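Local coordinates for protein ornithine carbamoyltransferase (Gloeobacter violaceus, PDB 3GD5) that probably catalyses the reversible transfer of the carbamoyl group from carbamoyl phosphate to ornithine, giving citrulline and phosphate in arginine biosynthesis, at residues L16-D20 with E136-V142; A108-Q114 with I129-H135; G166-A170 with Y230-W234. All coordinates share one frame; numbering follows the deposited sequence.

Contact 1: residues L16-D20 with E136-V142; sequences LLSLD and EHPCQVV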
loop_
_atom_site.group_PDB
_atom_site.type_symbol
_atom_site.label_atom_id
_atom_site.label_comp_id
_atom_site.label_asym_id
_atom_site.label_seq_id
_atom_site.Cartn_x
_atom_site.Cartn_y
_atom_site.Cartn_z
ATOM N N LEU A 16 -5.517 7.167 -35.427
ATOM C CA LEU A 16 -4.640 6.040 -35.727
ATOM C C LEU A 16 -4.798 5.115 -34.536
ATOM O O LEU A 16 -3.964 5.109 -33.634
ATOM C CB LEU A 16 -3.167 6.455 -35.859
ATOM C CG LEU A 16 -2.226 5.243 -35.982
ATOM C CD1 LEU A 16 -2.650 4.381 -37.171
ATOM C CD2 LEU A 16 -0.789 5.694 -36.141
ATOM N N LEU A 17 -5.891 4.358 -34.542
ATOM C CA LEU A 17 -6.237 3.414 -33.482
ATOM C C LEU A 17 -5.702 2.029 -33.785
ATOM O O LEU A 17 -5.325 1.280 -32.883
ATOM C CB LEU A 17 -7.755 3.319 -33.352
ATOM C CG LEU A 17 -8.475 4.383 -32.530
ATOM C CD1 LEU A 17 -7.817 5.729 -32.734
ATOM C CD2 LEU A 17 -9.945 4.404 -32.905
ATOM N N SER A 18 -5.695 1.705 -35.073
ATOM C CA SER A 18 -5.246 0.421 -35.581
ATOM C C SER A 18 -4.410 0.697 -36.813
ATOM O O SER A 18 -4.640 1.686 -37.510
ATOM C CB SER A 18 -6.464 -0.426 -35.961
ATOM O OG SER A 18 -6.121 -1.449 -36.875
ATOM N N LEU A 19 -3.428 -0.155 -37.082
ATOM C CA LEU A 19 -2.605 0.059 -38.260
ATOM C C LEU A 19 -3.516 -0.034 -39.488
ATOM O O LEU A 19 -3.214 0.517 -40.544
ATOM C CB LEU A 19 -1.496 -0.990 -38.349
ATOM C CG LEU A 19 -0.313 -0.581 -39.238
ATOM C CD1 LEU A 19 0.353 0.682 -38.687
ATOM C CD2 LEU A 19 0.698 -1.698 -39.284
ATOM N N ASP A 20 -4.644 -0.717 -39.331
ATOM C CA ASP A 20 -5.590 -0.880 -40.425
ATOM C C ASP A 20 -6.409 0.384 -40.686
ATOM O O ASP A 20 -7.379 0.356 -41.444
ATOM C CB ASP A 20 -6.524 -2.058 -40.145
ATOM C CG ASP A 20 -7.128 -2.634 -41.417
ATOM O OD1 ASP A 20 -6.473 -2.554 -42.477
ATOM O OD2 ASP A 20 -8.248 -3.183 -41.353
ATOM N N GLU A 136 -3.203 -3.940 -30.251
ATOM C CA GLU A 136 -2.242 -3.482 -31.259
ATOM C C GLU A 136 -1.217 -2.466 -30.761
ATOM O O GLU A 136 -1.317 -1.948 -29.652
ATOM C CB GLU A 136 -2.986 -2.864 -32.452
ATOM C CG GLU A 136 -3.027 -3.732 -33.697
ATOM C CD GLU A 136 -3.566 -2.995 -34.911
ATOM O OE1 GLU A 136 -4.785 -3.071 -35.163
ATOM O OE2 GLU A 136 -2.773 -2.329 -35.606
ATOM N N HIS A 137 -0.236 -2.183 -31.611
ATOM C CA HIS A 137 0.819 -1.223 -31.305
ATOM C C HIS A 137 1.294 -0.672 -32.651
ATOM O O HIS A 137 2.410 -0.943 -33.098
ATOM C CB HIS A 137 1.971 -1.919 -30.563
ATOM C CG HIS A 137 2.923 -0.971 -29.903
ATOM N ND1 HIS A 137 3.959 -1.395 -29.096
ATOM C CD2 HIS A 137 2.988 0.379 -29.913
ATOM C CE1 HIS A 137 4.618 -0.346 -28.635
ATOM N NE2 HIS A 137 4.048 0.743 -29.117
ATOM N N PRO A 138 0.434 0.112 -33.314
ATOM C CA PRO A 138 0.672 0.737 -34.619
ATOM C C PRO A 138 1.968 1.529 -34.758
ATOM O O PRO A 138 2.737 1.322 -35.703
ATOM C CB PRO A 138 -0.547 1.637 -34.796
ATOM C CG PRO A 138 -1.609 0.909 -34.054
ATOM C CD PRO A 138 -0.898 0.478 -32.802
ATOM N N CYS A 139 2.196 2.444 -33.824
ATOM C CA CYS A 139 3.380 3.282 -33.868
ATOM C C CYS A 139 4.665 2.496 -33.829
ATOM O O CYS A 139 5.622 2.865 -34.497
ATOM C CB CYS A 139 3.347 4.317 -32.742
ATOM S SG CYS A 139 2.037 5.587 -32.977
ATOM N N GLN A 140 4.694 1.413 -33.058
ATOM C CA GLN A 140 5.896 0.586 -32.981
ATOM C C GLN A 140 6.223 0.054 -34.377
ATOM O O GLN A 140 7.354 0.167 -34.859
ATOM C CB GLN A 140 5.673 -0.593 -32.029
ATOM C CG GLN A 140 6.821 -1.602 -31.993
ATOM C CD GLN A 140 8.113 -0.997 -31.482
ATOM O OE1 GLN A 140 8.143 -0.391 -30.401
ATOM N NE2 GLN A 140 9.192 -1.153 -32.252
ATOM N N VAL A 141 5.214 -0.515 -35.022
ATOM C CA VAL A 141 5.379 -1.083 -36.349
ATOM C C VAL A 141 5.804 -0.080 -37.415
ATOM O O VAL A 141 6.624 -0.419 -38.266
ATOM C CB VAL A 141 4.090 -1.827 -36.788
ATOM C CG1 VAL A 141 4.147 -2.190 -38.292
ATOM C CG2 VAL A 141 3.941 -3.091 -35.951
ATOM N N VAL A 142 5.271 1.144 -37.379
ATOM C CA VAL A 142 5.666 2.133 -38.373
ATOM C C VAL A 142 7.156 2.429 -38.187
ATOM O O VAL A 142 7.872 2.751 -39.140
ATOM C CB VAL A 142 4.831 3.456 -38.270
ATOM C CG1 VAL A 142 3.334 3.139 -38.260
ATOM C CG2 VAL A 142 5.215 4.236 -37.036
#
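Leu19 lies against the first turn of helix 138-152, its forked end reaching two valines. CD2 meets Val141 CG1 at 3.6 Å, the side chains crossing at about a right angle, while CD1 touches Val142 CG1 at 3.9 Å. CG, anti to the backbone N (chi1 -160°), carries the isobutyl group to the helix. Leu16 slides past Pro138 in the opposite direction, its CG 4.2 Å from Pro138 CB; a proline suits the first turn, where its missing N-H costs no helical bond and its ring offers an apolar surface to the leucines.

The polar half belongs to Glu136, whose two carboxylate oxygens grip successive residues of segment 16-20. Ser18 OG donates to the syn lone pair of Glu136 OE1 at 2.7 Å, and Leu19 N gives OE2 a nearly straight bond of 2.7 Å (172°). Ser172 OG of helix 168-180 is a further partner of OE2. With an alanine in place of Glu136, the Leu19 N-H and the Ser18 hydroxyl are likely to lose their acceptors, and the loop would be freer to shift. This helix start, with His137 as N-cap, carries the His-Pro-Cys-Gln sequence that by similarity probably binds carbamoyl phosphate.

Contact 2: residues A108-Q114 with I129-H135; sequences AIRTFAQ and INALTDH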
loop_
_atom_site.group_PDB
_atom_site.type_symbol
_atom_site.label_atom_id
_atom_site.label_comp_id
_atom_site.label_asym_id
_atom_site.label_seq_id
_atom_site.Cartn_x
_atom_site.Cartn_y
_atom_site.Cartn_z
ATOM N N ALA A 108 -2.469 10.882 -27.227
ATOM C CA ALA A 108 -1.716 9.671 -27.487
ATOM C C ALA A 108 -2.101 8.863 -26.257
ATOM O O ALA A 108 -1.767 9.257 -25.130
ATOM C CB ALA A 108 -0.233 9.961 -27.490
ATOM N N ILE A 109 -2.815 7.757 -26.450
ATOM C CA ILE A 109 -3.246 6.986 -25.300
ATOM C C ILE A 109 -2.962 5.491 -25.231
ATOM O O ILE A 109 -3.024 4.765 -26.222
ATOM C CB ILE A 109 -4.759 7.235 -25.008
ATOM C CG1 ILE A 109 -5.472 5.919 -24.738
ATOM C CG2 ILE A 109 -5.403 8.033 -26.126
ATOM C CD1 ILE A 109 -6.908 6.098 -24.382
ATOM N N ARG A 110 -2.658 5.063 -24.008
ATOM C CA ARG A 110 -2.351 3.682 -23.674
ATOM C C ARG A 110 -3.439 3.073 -22.802
ATOM O O ARG A 110 -3.571 3.442 -21.637
ATOM C CB ARG A 110 -1.054 3.607 -22.877
ATOM C CG ARG A 110 0.179 3.252 -23.656
ATOM C CD ARG A 110 1.060 2.371 -22.790
ATOM N NE ARG A 110 0.337 1.162 -22.403
ATOM C CZ ARG A 110 0.865 0.152 -21.718
ATOM N NH1 ARG A 110 2.134 0.194 -21.322
ATOM N NH2 ARG A 110 0.124 -0.917 -21.453
ATOM N N THR A 111 -4.218 2.151 -23.354
ATOM C CA THR A 111 -5.248 1.473 -22.567
ATOM C C THR A 111 -5.004 -0.012 -22.738
ATOM O O THR A 111 -4.055 -0.415 -23.408
ATOM C CB THR A 111 -6.686 1.770 -23.053
ATOM O OG1 THR A 111 -6.819 1.381 -24.426
ATOM C CG2 THR A 111 -7.014 3.233 -22.904
ATOM N N PHE A 112 -5.856 -0.821 -22.128
ATOM C CA PHE A 112 -5.729 -2.263 -22.234
ATOM C C PHE A 112 -6.687 -2.744 -23.314
ATOM O O PHE A 112 -6.316 -3.503 -24.206
ATOM C CB PHE A 112 -6.059 -2.920 -20.890
ATOM C CG PHE A 112 -5.159 -2.481 -19.772
ATOM C CD1 PHE A 112 -3.805 -2.806 -19.786
ATOM C CD2 PHE A 112 -5.651 -1.698 -18.733
ATOM C CE1 PHE A 112 -2.946 -2.356 -18.781
ATOM C CE2 PHE A 112 -4.804 -1.241 -17.722
ATOM C CZ PHE A 112 -3.445 -1.571 -17.748
ATOM N N ALA A 113 -7.926 -2.285 -23.240
ATOM C CA ALA A 113 -8.915 -2.687 -24.225
ATOM C C ALA A 113 -8.993 -1.705 -25.392
ATOM O O ALA A 113 -9.050 -0.492 -25.195
ATOM C CB ALA A 113 -10.281 -2.824 -23.561
ATOM N N GLN A 114 -8.992 -2.243 -26.606
ATOM C CA GLN A 114 -9.084 -1.433 -27.811
ATOM C C GLN A 114 -10.385 -0.634 -27.753
ATOM O O GLN A 114 -10.439 0.524 -28.164
ATOM C CB GLN A 114 -9.100 -2.338 -29.051
ATOM C CG GLN A 114 -9.025 -1.611 -30.389
ATOM C CD GLN A 114 -7.628 -1.102 -30.700
ATOM O OE1 GLN A 114 -6.649 -1.588 -30.144
ATOM N NE2 GLN A 114 -7.529 -0.134 -31.606
ATOM N N ILE A 129 -4.441 8.871 -30.924
ATOM C CA ILE A 129 -3.431 7.937 -31.388
ATOM C C ILE A 129 -3.279 6.799 -30.399
ATOM O O ILE A 129 -3.239 7.016 -29.188
ATOM C CB ILE A 129 -2.071 8.640 -31.540
ATOM C CG1 ILE A 129 -2.197 9.794 -32.534
ATOM C CG2 ILE A 129 -1.007 7.647 -31.980
ATOM C CD1 ILE A 129 -1.065 10.794 -32.447
ATOM N N ASN A 130 -3.196 5.583 -30.917
ATOM C CA ASN A 130 -3.024 4.407 -30.083
ATOM C C ASN A 130 -1.553 4.315 -29.688
ATOM O O ASN A 130 -0.704 4.001 -30.519
ATOM C CB ASN A 130 -3.439 3.143 -30.852
ATOM C CG ASN A 130 -3.143 1.869 -30.085
ATOM O OD1 ASN A 130 -2.501 1.900 -29.040
ATOM N ND2 ASN A 130 -3.602 0.737 -30.607
ATOM N N ALA A 131 -1.264 4.600 -28.418
ATOM C CA ALA A 131 0.097 4.546 -27.906
ATOM C C ALA A 131 0.443 3.091 -27.627
ATOM O O ALA A 131 1.609 2.702 -27.653
ATOM C CB ALA A 131 0.210 5.367 -26.632
ATOM N N LEU A 132 -0.589 2.300 -27.350
ATOM C CA LEU A 132 -0.445 0.876 -27.089
ATOM C C LEU A 132 -1.710 0.326 -26.428
ATOM O O LEU A 132 -2.261 0.947 -25.516
ATOM C CB LEU A 132 0.755 0.616 -26.165
ATOM C CG LEU A 132 1.457 -0.747 -26.261
ATOM C CD1 LEU A 132 2.560 -0.835 -25.216
ATOM C CD2 LEU A 132 0.457 -1.864 -26.058
ATOM N N THR A 133 -2.183 -0.823 -26.907
ATOM C CA THR A 133 -3.341 -1.482 -26.306
ATOM C C THR A 133 -3.031 -2.970 -26.274
ATOM O O THR A 133 -2.015 -3.418 -26.814
ATOM C CB THR A 133 -4.677 -1.273 -27.100
ATOM O OG1 THR A 133 -4.589 -1.918 -28.375
ATOM C CG2 THR A 133 -4.984 0.216 -27.287
ATOM N N ASP A 134 -3.891 -3.739 -25.631
ATOM C CA ASP A 134 -3.678 -5.180 -25.576
ATOM C C ASP A 134 -3.793 -5.783 -26.978
ATOM O O ASP A 134 -3.225 -6.838 -27.251
ATOM C CB ASP A 134 -4.708 -5.834 -24.650
ATOM C CG ASP A 134 -4.412 -5.591 -23.171
ATOM O OD1 ASP A 134 -5.330 -5.785 -22.348
ATOM O OD2 ASP A 134 -3.263 -5.221 -22.828
ATOM N N HIS A 135 -4.507 -5.089 -27.865
ATOM C CA HIS A 135 -4.735 -5.560 -29.224
ATOM C C HIS A 135 -3.703 -5.175 -30.291
ATOM O O HIS A 135 -3.375 -5.994 -31.151
ATOM C CB HIS A 135 -6.115 -5.101 -29.699
ATOM C CG HIS A 135 -6.573 -5.783 -30.949
ATOM N ND1 HIS A 135 -6.846 -7.134 -30.999
ATOM C CD2 HIS A 135 -6.777 -5.309 -32.202
ATOM C CE1 HIS A 135 -7.196 -7.464 -32.229
ATOM N NE2 HIS A 135 -7.162 -6.376 -32.978
#
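Arg110 runs alongside Leu132, both side chains pointing the same way. Its CB lies 3.9 Å from Leu132 O; CG rests on two beta carbons, Ala131 CB and Leu132 CB, each at 3.7 Å. CD and NE continue past Leu132 CB, and bends at chi2 and chi3 (-143° and 59°) bring the guanidinium beneath Leu132 CD1, which sits over the centre of one face, 4.0 Å from CZ and 4.1 Å from NH1. The long aliphatic stem suits arginine to this apolar flank, while its charged end is consistent with the carbamoyl phosphate binding assigned by similarity.

The segments hold the ends of parallel strands 106-110 and 128-130 of a right-handed beta-alpha-beta crossover through helix 114-124, and the loops that follow. Ile109 uses both its backbone N and its O: N to Ile129 O at 2.9 Å, O from Ala131 N at 2.8 Å. A beta bulge between Ile109 and Arg110 shifts the pairing by one residue, setting Arg110 beside Leu132; small Ala131 puts its CB against the Ile109 carbonyl. Past the strand ends, Thr133 OG1 donates to Gln114 OE1 at 2.7 Å, nearly along the C=O axis. Thr133 OG1 also accepts from Glu136 N.

Contact 3: residues G166-A170 with Y230-W234; sequences GNNVA and YTDVW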
loop_
_atom_site.group_PDB
_atom_site.type_symbol
_atom_site.label_atom_id
_atom_site.label_comp_id
_atom_site.label_asym_id
_atom_site.label_seq_id
_atom_site.Cartn_x
_atom_site.Cartn_y
_atom_site.Cartn_z
ATOM N N GLY A 166 1.870 -14.316 -30.024
ATOM C CA GLY A 166 1.070 -13.559 -30.976
ATOM C C GLY A 166 0.329 -12.476 -30.219
ATOM O O GLY A 166 -0.828 -12.652 -29.823
ATOM N N ASN A 167 1.002 -11.346 -30.029
ATOM C CA ASN A 167 0.458 -10.228 -29.270
ATOM C C ASN A 167 0.125 -8.999 -30.099
ATOM O O ASN A 167 -0.002 -9.065 -31.319
ATOM C CB ASN A 167 1.465 -9.828 -28.199
ATOM C CG ASN A 167 2.842 -9.550 -28.782
ATOM O OD1 ASN A 167 2.990 -9.356 -29.995
ATOM N ND2 ASN A 167 3.856 -9.520 -27.923
ATOM N N ASN A 168 0.011 -7.865 -29.413
ATOM C CA ASN A 168 -0.303 -6.608 -30.064
ATOM C C ASN A 168 0.656 -6.226 -31.188
ATOM O O ASN A 168 0.206 -5.775 -32.236
ATOM C CB ASN A 168 -0.396 -5.457 -29.041
ATOM C CG ASN A 168 0.678 -5.523 -27.955
ATOM O OD1 ASN A 168 1.774 -6.064 -28.158
ATOM N ND2 ASN A 168 0.368 -4.949 -26.793
ATOM N N VAL A 169 1.961 -6.409 -30.999
ATOM C CA VAL A 169 2.906 -6.033 -32.052
ATOM C C VAL A 169 2.852 -7.017 -33.224
ATOM O O VAL A 169 3.002 -6.624 -34.376
ATOM C CB VAL A 169 4.366 -5.914 -31.525
ATOM C CG1 VAL A 169 4.376 -5.168 -30.205
ATOM C CG2 VAL A 169 5.000 -7.273 -31.377
ATOM N N ALA A 170 2.641 -8.293 -32.922
ATOM C CA ALA A 170 2.532 -9.306 -33.959
ATOM C C ALA A 170 1.362 -8.886 -34.841
ATOM O O ALA A 170 1.473 -8.879 -36.069
ATOM C CB ALA A 170 2.259 -10.673 -33.334
ATOM N N TYR A 230 12.111 -11.130 -35.842
ATOM C CA TYR A 230 11.494 -10.236 -34.875
ATOM C C TYR A 230 10.930 -10.988 -33.685
ATOM O O TYR A 230 10.330 -12.053 -33.834
ATOM C CB TYR A 230 10.361 -9.471 -35.563
ATOM C CG TYR A 230 9.906 -8.202 -34.874
ATOM C CD1 TYR A 230 9.286 -8.232 -33.623
ATOM C CD2 TYR A 230 10.062 -6.966 -35.500
ATOM C CE1 TYR A 230 8.831 -7.058 -33.016
ATOM C CE2 TYR A 230 9.614 -5.795 -34.908
ATOM C CZ TYR A 230 9.002 -5.843 -33.666
ATOM O OH TYR A 230 8.598 -4.660 -33.073
ATOM N N THR A 231 11.128 -10.435 -32.498
ATOM C CA THR A 231 10.590 -11.059 -31.304
ATOM C C THR A 231 10.261 -10.007 -30.261
ATOM O O THR A 231 10.618 -8.838 -30.401
ATOM C CB THR A 231 11.553 -12.098 -30.710
ATOM O OG1 THR A 231 10.848 -12.884 -29.743
ATOM C CG2 THR A 231 12.741 -11.420 -30.053
ATOM N N ASP A 232 9.578 -10.443 -29.209
ATOM C CA ASP A 232 9.141 -9.561 -28.142
ATOM C C ASP A 232 9.091 -10.419 -26.892
ATOM O O ASP A 232 9.276 -11.633 -26.969
ATOM C CB ASP A 232 7.748 -9.033 -28.494
ATOM C CG ASP A 232 7.259 -7.952 -27.543
ATOM O OD1 ASP A 232 7.993 -7.584 -26.600
ATOM O OD2 ASP A 232 6.126 -7.470 -27.756
ATOM N N VAL A 233 8.847 -9.798 -25.741
ATOM C CA VAL A 233 8.783 -10.546 -24.493
ATOM C C VAL A 233 7.662 -11.591 -24.516
ATOM O O VAL A 233 6.616 -11.373 -25.124
ATOM C CB VAL A 233 8.570 -9.600 -23.297
ATOM C CG1 VAL A 233 8.148 -10.404 -22.073
ATOM C CG2 VAL A 233 9.866 -8.836 -23.003
ATOM N N TRP A 234 7.889 -12.724 -23.857
ATOM C CA TRP A 234 6.886 -13.782 -23.803
ATOM C C TRP A 234 5.639 -13.309 -23.054
ATOM O O TRP A 234 5.686 -12.355 -22.276
ATOM C CB TRP A 234 7.450 -15.038 -23.121
ATOM C CG TRP A 234 8.601 -15.689 -23.856
ATOM C CD1 TRP A 234 8.870 -15.613 -25.195
ATOM C CD2 TRP A 234 9.609 -16.549 -23.294
ATOM N NE1 TRP A 234 9.979 -16.370 -25.502
ATOM C CE2 TRP A 234 10.452 -16.954 -24.356
ATOM C CE3 TRP A 234 9.881 -17.015 -21.998
ATOM C CZ2 TRP A 234 11.550 -17.805 -24.163
ATOM C CZ3 TRP A 234 10.974 -17.864 -21.805
ATOM C CH2 TRP A 234 11.794 -18.249 -22.886
#
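Val169 and Asp232 bury the most surface here, with Asn167 next, and the three meet around a single carboxylate oxygen, Asp232 OD2. Both methyls of Val169 approach it, CG1 and CG2 each at 3.8 Å, and the branched side chain thereby gives the acid an apolar neighbour on the helix side. Val169 CG2 also reaches Tyr230 CE1 at 4.2 Å, bridging from the acid to the aromatic ring two residues earlier on the same chain. The tyrosine hydroxyl is engaged elsewhere, by Asp144 of helix 138-152.

In the Rossmann-like Asp/Orn-binding domain, strands 159-163 and 228-231 are neighbours in the parallel sheet, and the contact joins the loop and helix start after the first to the end of the second strand and the loop that follows it. The C-terminal edge of such sheets commonly carries the binding loops, and Asp232 and Asn168 are assigned to L-ornithine by similarity.

Asn167 contributes the polar link: its ND2 makes a weak hydrogen bond to Asp232 OD2 (3.1 Å, 127° at the hydrogen), the amide and carboxylate planes being 57° apart. Asn167 is the N-cap residue of helix 168-180, and its OD1 does the capping: it accepts from Ala170 N at 3.1 Å and, weakly, from Val169 N. Asparagine suits the place because one flat group can close the helix start with its oxygen and still offer N-H to an acid. A chi1 of 54° puts CG between the backbone N and the carbonyl carbon, folding OD1 back toward the helix.

Contacts 1 and 2 are close neighbours in the carbamoyl phosphate domain, their centres 9 Å apart: Leu16 O probably accepts from Asn130 N at 2.9 Å, and Leu17 O from Asn130 ND2 at the same distance. Contact 3 belongs to the ornithine domain, its centre about 13 Å from that of contact 1 and 15 Å from that of contact 2. Asn168 joins the two domains, its ND2 probably donating to Thr133 O at 2.8 Å, while its CB packs against Glu136 N. By similarity, Arg110 in contact 2 and His137 to Gln140 in contact 1 serve carbamoyl phosphate, and Asn168 and Asp232 in contact 3 serve ornithine, consistent with an active site between the domains.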